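Local coordinates for protein glycerol-3-phosphate dehydrogenase [NAD(P)+] (Coxiella burnetii, PDB 3K96) that probably catalyses the NAD(P)H-dependent reduction of dihydroxyacetone phosphate to sn-glycerol 3-phosphate, the precursor for phospholipid synthesis, at residues V158-S163 with L267-L272; T174-A179 with Q196-Y201. All coordinates share one frame; numbering follows the deposited sequence. Where two conformers were deposited one is given.

Contact 1: V158-S163 with L267-L272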
loop_
_atom_site.group_PDB
_atom_site.type_symbol
_atom_site.label_atom_id
_atom_site.label_comp_id
_atom_site.label_asym_id
_atom_site.label_seq_id
_atom_site.Cartn_x
_atom_site.Cartn_y
_atom_site.Cartn_z
ATOM N N VAL A 158 1.733 -0.776 -23.074
ATOM C CA VAL A 158 2.474 -1.138 -21.876
ATOM C C VAL A 158 1.554 -1.913 -20.956
ATOM O O VAL A 158 0.395 -1.559 -20.782
ATOM C CB VAL A 158 3.044 0.092 -21.129
ATOM C CG1 VAL A 158 1.955 1.084 -20.809
ATOM C CG2 VAL A 158 3.794 -0.333 -19.832
ATOM N N ILE A 159 2.061 -3.007 -20.410
ATOM C CA ILE A 159 1.310 -3.820 -19.472
ATOM C C ILE A 159 2.083 -3.716 -18.148
ATOM O O ILE A 159 3.290 -3.976 -18.103
ATOM C CB ILE A 159 1.175 -5.259 -19.954
ATOM C CG1 ILE A 159 0.179 -6.018 -19.078
ATOM C CG2 ILE A 159 2.549 -5.941 -19.996
ATOM C CD1 ILE A 159 -0.091 -7.435 -19.565
ATOM N N SER A 160 1.381 -3.317 -17.091
ATOM C CA SER A 160 1.999 -3.067 -15.803
ATOM C C SER A 160 1.033 -3.186 -14.649
ATOM O O SER A 160 -0.078 -2.702 -14.718
ATOM C CB SER A 160 2.560 -1.658 -15.803
ATOM O OG SER A 160 3.532 -1.484 -14.797
ATOM N N GLY A 161 1.472 -3.852 -13.593
ATOM C CA GLY A 161 0.663 -4.015 -12.388
ATOM C C GLY A 161 1.355 -4.882 -11.354
ATOM O O GLY A 161 2.503 -5.301 -11.566
ATOM N N PRO A 162 0.673 -5.139 -10.211
ATOM C CA PRO A 162 1.257 -6.017 -9.202
ATOM C C PRO A 162 1.231 -7.430 -9.749
ATOM O O PRO A 162 0.186 -8.079 -9.768
ATOM C CB PRO A 162 0.323 -5.866 -7.998
ATOM C CG PRO A 162 -0.978 -5.410 -8.565
ATOM C CD PRO A 162 -0.672 -4.679 -9.847
ATOM N N SER A 163 2.374 -7.930 -10.152
ATOM C CA SER A 163 2.380 -9.231 -10.792
ATOM C C SER A 163 3.637 -10.048 -10.606
ATOM O O SER A 163 4.430 -10.148 -11.544
ATOM C CB SER A 163 2.183 -8.999 -12.284
ATOM O OG SER A 163 3.187 -8.121 -12.761
ATOM N N LEU A 267 -0.163 2.587 -7.165
ATOM C CA LEU A 267 -0.389 1.993 -5.839
ATOM C C LEU A 267 -0.283 0.475 -5.759
ATOM O O LEU A 267 0.374 -0.058 -4.872
ATOM C CB LEU A 267 -1.768 2.416 -5.328
ATOM C CG LEU A 267 -2.286 1.698 -4.089
ATOM C CD1 LEU A 267 -1.388 1.985 -2.904
ATOM C CD2 LEU A 267 -3.712 2.105 -3.820
ATOM N N GLY A 268 -0.925 -0.237 -6.686
ATOM C CA GLY A 268 -0.915 -1.688 -6.640
ATOM C C GLY A 268 0.461 -2.279 -6.651
ATOM O O GLY A 268 0.843 -3.008 -5.728
ATOM N N ASP A 269 1.213 -1.958 -7.706
ATOM C CA ASP A 269 2.571 -2.457 -7.889
ATOM C C ASP A 269 3.483 -1.947 -6.768
ATOM O O ASP A 269 4.394 -2.637 -6.320
ATOM C CB ASP A 269 3.091 -1.982 -9.238
ATOM C CG ASP A 269 4.157 -2.881 -9.818
ATOM O OD1 ASP A 269 4.521 -3.915 -9.208
ATOM O OD2 ASP A 269 4.627 -2.559 -10.934
ATOM N N LEU A 270 3.238 -0.738 -6.298
ATOM C CA LEU A 270 4.094 -0.190 -5.233
ATOM C C LEU A 270 3.937 -0.934 -3.925
ATOM O O LEU A 270 4.924 -1.277 -3.290
ATOM C CB LEU A 270 3.810 1.287 -5.013
ATOM C CG LEU A 270 4.674 2.051 -4.010
ATOM C CD1 LEU A 270 6.104 2.166 -4.496
ATOM C CD2 LEU A 270 4.071 3.442 -3.855
ATOM N N VAL A 271 2.703 -1.188 -3.513
ATOM C CA VAL A 271 2.507 -1.885 -2.261
ATOM C C VAL A 271 3.089 -3.284 -2.329
ATOM O O VAL A 271 3.761 -3.716 -1.401
ATOM C CB VAL A 271 1.037 -1.881 -1.800
ATOM C CG1 VAL A 271 0.588 -0.450 -1.606
ATOM C CG2 VAL A 271 0.134 -2.611 -2.779
ATOM N N LEU A 272 2.877 -3.971 -3.451
ATOM C CA LEU A 272 3.421 -5.310 -3.639
ATOM C C LEU A 272 4.926 -5.316 -3.516
ATOM O O LEU A 272 5.504 -6.092 -2.734
ATOM C CB LEU A 272 3.066 -5.856 -5.035
ATOM C CG LEU A 272 3.809 -7.148 -5.424
ATOM C CD1 LEU A 272 3.356 -8.308 -4.526
ATOM C CD2 LEU A 272 3.595 -7.499 -6.896
HETATM O O HOH W 1 5.025 -6.470 -10.154
#

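Contact 2: T174-A179 with Q196-Y201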
loop_
_atom_site.group_PDB
_atom_site.type_symbol
_atom_site.label_atom_id
_atom_site.label_comp_id
_atom_site.label_asym_id
_atom_site.label_seq_id
_atom_site.Cartn_x
_atom_site.Cartn_y
_atom_site.Cartn_z
ATOM N N THR A 174 -4.457 -12.394 -10.410
ATOM C CA THR A 174 -3.593 -11.281 -10.703
ATOM C C THR A 174 -4.341 -10.275 -11.536
ATOM O O THR A 174 -5.196 -10.656 -12.367
ATOM C CB THR A 174 -2.371 -11.776 -11.496
ATOM O OG1 THR A 174 -1.632 -12.697 -10.676
ATOM C CG2 THR A 174 -1.463 -10.615 -11.917
ATOM N N ALA A 175 -4.042 -8.989 -11.313
ATOM C CA ALA A 175 -4.669 -7.915 -12.087
ATOM C C ALA A 175 -3.602 -6.916 -12.502
ATOM O O ALA A 175 -2.784 -6.515 -11.686
ATOM C CB ALA A 175 -5.776 -7.247 -11.278
ATOM N N VAL A 176 -3.590 -6.546 -13.789
ATOM C CA VAL A 176 -2.632 -5.588 -14.322
ATOM C C VAL A 176 -3.337 -4.595 -15.237
ATOM O O VAL A 176 -4.459 -4.831 -15.692
ATOM C CB VAL A 176 -1.497 -6.249 -15.124
ATOM C CG1 VAL A 176 -0.610 -7.118 -14.227
ATOM C CG2 VAL A 176 -2.079 -7.067 -16.314
ATOM N N SER A 177 -2.692 -3.458 -15.476
ATOM C CA SER A 177 -3.247 -2.457 -16.379
ATOM C C SER A 177 -2.581 -2.608 -17.739
ATOM O O SER A 177 -1.458 -3.085 -17.841
ATOM C CB SER A 177 -3.000 -1.038 -15.861
ATOM O OG SER A 177 -3.638 -0.809 -14.608
ATOM N N LEU A 178 -3.291 -2.200 -18.776
ATOM C CA LEU A 178 -2.740 -2.200 -20.120
ATOM C C LEU A 178 -3.135 -0.886 -20.798
ATOM O O LEU A 178 -4.322 -0.595 -20.975
ATOM C CB LEU A 178 -3.212 -3.412 -20.895
ATOM C CG LEU A 178 -2.557 -3.629 -22.247
ATOM C CD1 LEU A 178 -2.592 -5.120 -22.613
ATOM C CD2 LEU A 178 -3.191 -2.760 -23.329
ATOM N N ALA A 179 -2.119 -0.075 -21.097
ATOM C CA ALA A 179 -2.277 1.214 -21.759
ATOM C C ALA A 179 -1.655 1.171 -23.141
ATOM O O ALA A 179 -0.559 0.637 -23.327
ATOM C CB ALA A 179 -1.624 2.333 -20.939
ATOM N N GLN A 196 -9.896 -15.468 -16.729
ATOM C CA GLN A 196 -10.282 -15.793 -15.359
ATOM C C GLN A 196 -9.356 -15.332 -14.195
ATOM O O GLN A 196 -9.765 -14.475 -13.419
ATOM C CB GLN A 196 -10.603 -17.298 -15.278
ATOM C CG GLN A 196 -9.708 -18.210 -16.149
ATOM C CD GLN A 196 -9.867 -17.983 -17.666
ATOM O OE1 GLN A 196 -10.844 -17.388 -18.128
ATOM N NE2 GLN A 196 -8.899 -18.461 -18.435
ATOM N N ARG A 197 -8.148 -15.894 -14.071
ATOM C CA ARG A 197 -7.225 -15.542 -12.988
ATOM C C ARG A 197 -6.205 -14.471 -13.324
ATOM O O ARG A 197 -5.550 -13.951 -12.419
ATOM C CB ARG A 197 -6.460 -16.785 -12.554
ATOM C CG ARG A 197 -7.346 -17.953 -12.240
ATOM C CD ARG A 197 -7.933 -17.932 -10.863
ATOM N NE ARG A 197 -7.013 -18.516 -9.894
ATOM C CZ ARG A 197 -7.361 -18.909 -8.675
ATOM N NH1 ARG A 197 -8.616 -18.798 -8.265
ATOM N NH2 ARG A 197 -6.454 -19.432 -7.867
ATOM N N PHE A 198 -6.022 -14.186 -14.611
ATOM C CA PHE A 198 -5.091 -13.137 -15.052
ATOM C C PHE A 198 -5.931 -12.111 -15.766
ATOM O O PHE A 198 -6.337 -12.310 -16.924
ATOM C CB PHE A 198 -4.003 -13.686 -15.976
ATOM C CG PHE A 198 -2.931 -12.688 -16.294
ATOM C CD1 PHE A 198 -1.864 -12.506 -15.432
ATOM C CD2 PHE A 198 -3.011 -11.901 -17.424
ATOM C CE1 PHE A 198 -0.866 -11.579 -15.716
ATOM C CE2 PHE A 198 -2.020 -10.979 -17.718
ATOM C CZ PHE A 198 -0.943 -10.816 -16.853
ATOM N N ARG A 199 -6.195 -11.014 -15.072
ATOM C CA ARG A 199 -7.088 -9.999 -15.574
ATOM C C ARG A 199 -6.359 -8.725 -15.983
ATOM O O ARG A 199 -5.484 -8.237 -15.269
ATOM C CB ARG A 199 -8.161 -9.739 -14.531
ATOM C CG ARG A 199 -8.804 -11.039 -14.057
ATOM C CD ARG A 199 -9.969 -10.828 -13.109
ATOM N NE ARG A 199 -11.177 -10.427 -13.821
ATOM C CZ ARG A 199 -11.974 -11.278 -14.480
ATOM N NH1 ARG A 199 -13.059 -10.834 -15.105
ATOM N NH2 ARG A 199 -11.688 -12.574 -14.527
ATOM N N VAL A 200 -6.744 -8.204 -17.147
ATOM C CA VAL A 200 -6.087 -7.053 -17.754
ATOM C C VAL A 200 -7.101 -5.974 -17.977
ATOM O O VAL A 200 -8.092 -6.182 -18.666
ATOM C CB VAL A 200 -5.450 -7.460 -19.109
ATOM C CG1 VAL A 200 -4.753 -6.293 -19.747
ATOM C CG2 VAL A 200 -4.492 -8.611 -18.899
ATOM N N TYR A 201 -6.855 -4.818 -17.381
ATOM C CA TYR A 201 -7.779 -3.714 -17.468
ATOM C C TYR A 201 -7.228 -2.553 -18.301
ATOM O O TYR A 201 -6.104 -2.126 -18.112
ATOM C CB TYR A 201 -8.146 -3.258 -16.059
ATOM C CG TYR A 201 -8.790 -4.376 -15.251
ATOM C CD1 TYR A 201 -10.131 -4.717 -15.444
ATOM C CD2 TYR A 201 -8.067 -5.092 -14.312
ATOM C CE1 TYR A 201 -10.726 -5.735 -14.718
ATOM C CE2 TYR A 201 -8.661 -6.115 -13.567
ATOM C CZ TYR A 201 -9.987 -6.441 -13.784
ATOM O OH TYR A 201 -10.593 -7.455 -13.057
HETATM O O HOH W 2 -6.261 -0.429 -15.677
#

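Contact 1: V158-S163 with L267-L272
Pro162 and Leu272 make the apolar half of this contact, Gly161 and Asp269 the polar half. The Pro162 ring lies against the turn of helix 264-275 at Gly268, with CB 3.7 Å from Gly268 O; having no side chain, Gly268 lets the ring come this near. One turn on, the Leu272 side chain points toward the loop, and its CD2 branch touches Pro162 CA at 3.6 Å and Ser163 N at 3.5 Å. Asp269, its CG lying anti to the backbone N (chi1 -154°), turns a face of its carboxylate to the Gly161 carbonyl oxygen. Gly161 O and Asp269 OD1 stand 3.4 Å apart, two acceptors that cannot bond each other. A water joins the segments instead: it accepts from Ser163 N at 3.0 Å and donates to Asp269 OD1 at 2.8 Å. Lys134 bridges the two groups, in a salt bridge with Asp269 OD2 and a weak hydrogen bond with Gly161 O. Ala237 of the second subunit packs on Pro162. The arrangement joins the nucleotide-binding domain to the helical C-terminal domain at the predicted sn-glycerol 3-phosphate site, to which Gly161, Ser163 and Asp269 are assigned.

Contact 2: T174-A179 with Q196-Y201
Arg197 O accepts from Thr174 N at 2.8 Å and opens a parallel strand pair, the two strands of a beta-alpha-beta crossover whose helix, 183-193, links 174-180 to 198-203 at the margin of the chain's mixed sheet. Phe198 turns its side chain to the same face as Thr174 and Val176. Its CG is anti to the backbone N (chi1 -172°), which brings the ring toward the neighbouring strand: CE1 approaches Thr174 CG2 and CZ approaches Val176 CG2, both at 4.0 Å. Val168 of helix 165-169 also packs on this ring. Arg199 bonds to strand 174-179 through both its N and its O, N to Thr174 O in an almost straight bond (172°) and O to Val176 N. Its side chain leaves from the other face, and the guanidinium is gripped in its own plane by NH2 to Gln196 O and NE to Tyr201 OH, which should limit its rotation. Val200 returns to the Phe198 face; CG1 presses on Leu178 CB at 3.5 Å, a tight carbon pair, while CG2 meets Val176 CG2. Helix 183-193 packs on Leu178 and Val200. Tyr201 N donates to Val176 O, and its ring presents an edge to Ala175, with Tyr201 CE2 3.9 Å from Ala175 CB. Leu264 and, from the second subunit, Arg351 pack against Tyr201. Tyr201 O takes two donors, Leu178 N at 2.9 Å and a water at 3.0 Å that also hydrogen-bonds Ser177 OG.

How the contacts relate
Strands 156-160 and 174-180 are antiparallel neighbours in one sheet, so contact 1 and contact 2 share a border, their centres about 10 Å apart. Probable backbone hydrogen bonds join them, Val158 N to Ala179 O at 2.7 Å and Ser160 O to Ser177 N at 2.8 Å, and Pro162 CD packs on Ala175 O at 3.3 Å. Along the chain, contact 2 is nested within the loop that contact 1 closes. Contact 1 contains residues of the predicted glycerol-phosphate site, whereas contact 2 borders it: nearest atoms are about 4 Å apart both between the Val176 side chain and Gly161 and between the side chains of Phe198 and Trp40, the latter predicted to bind NADPH. Both contacts also touch the second subunit.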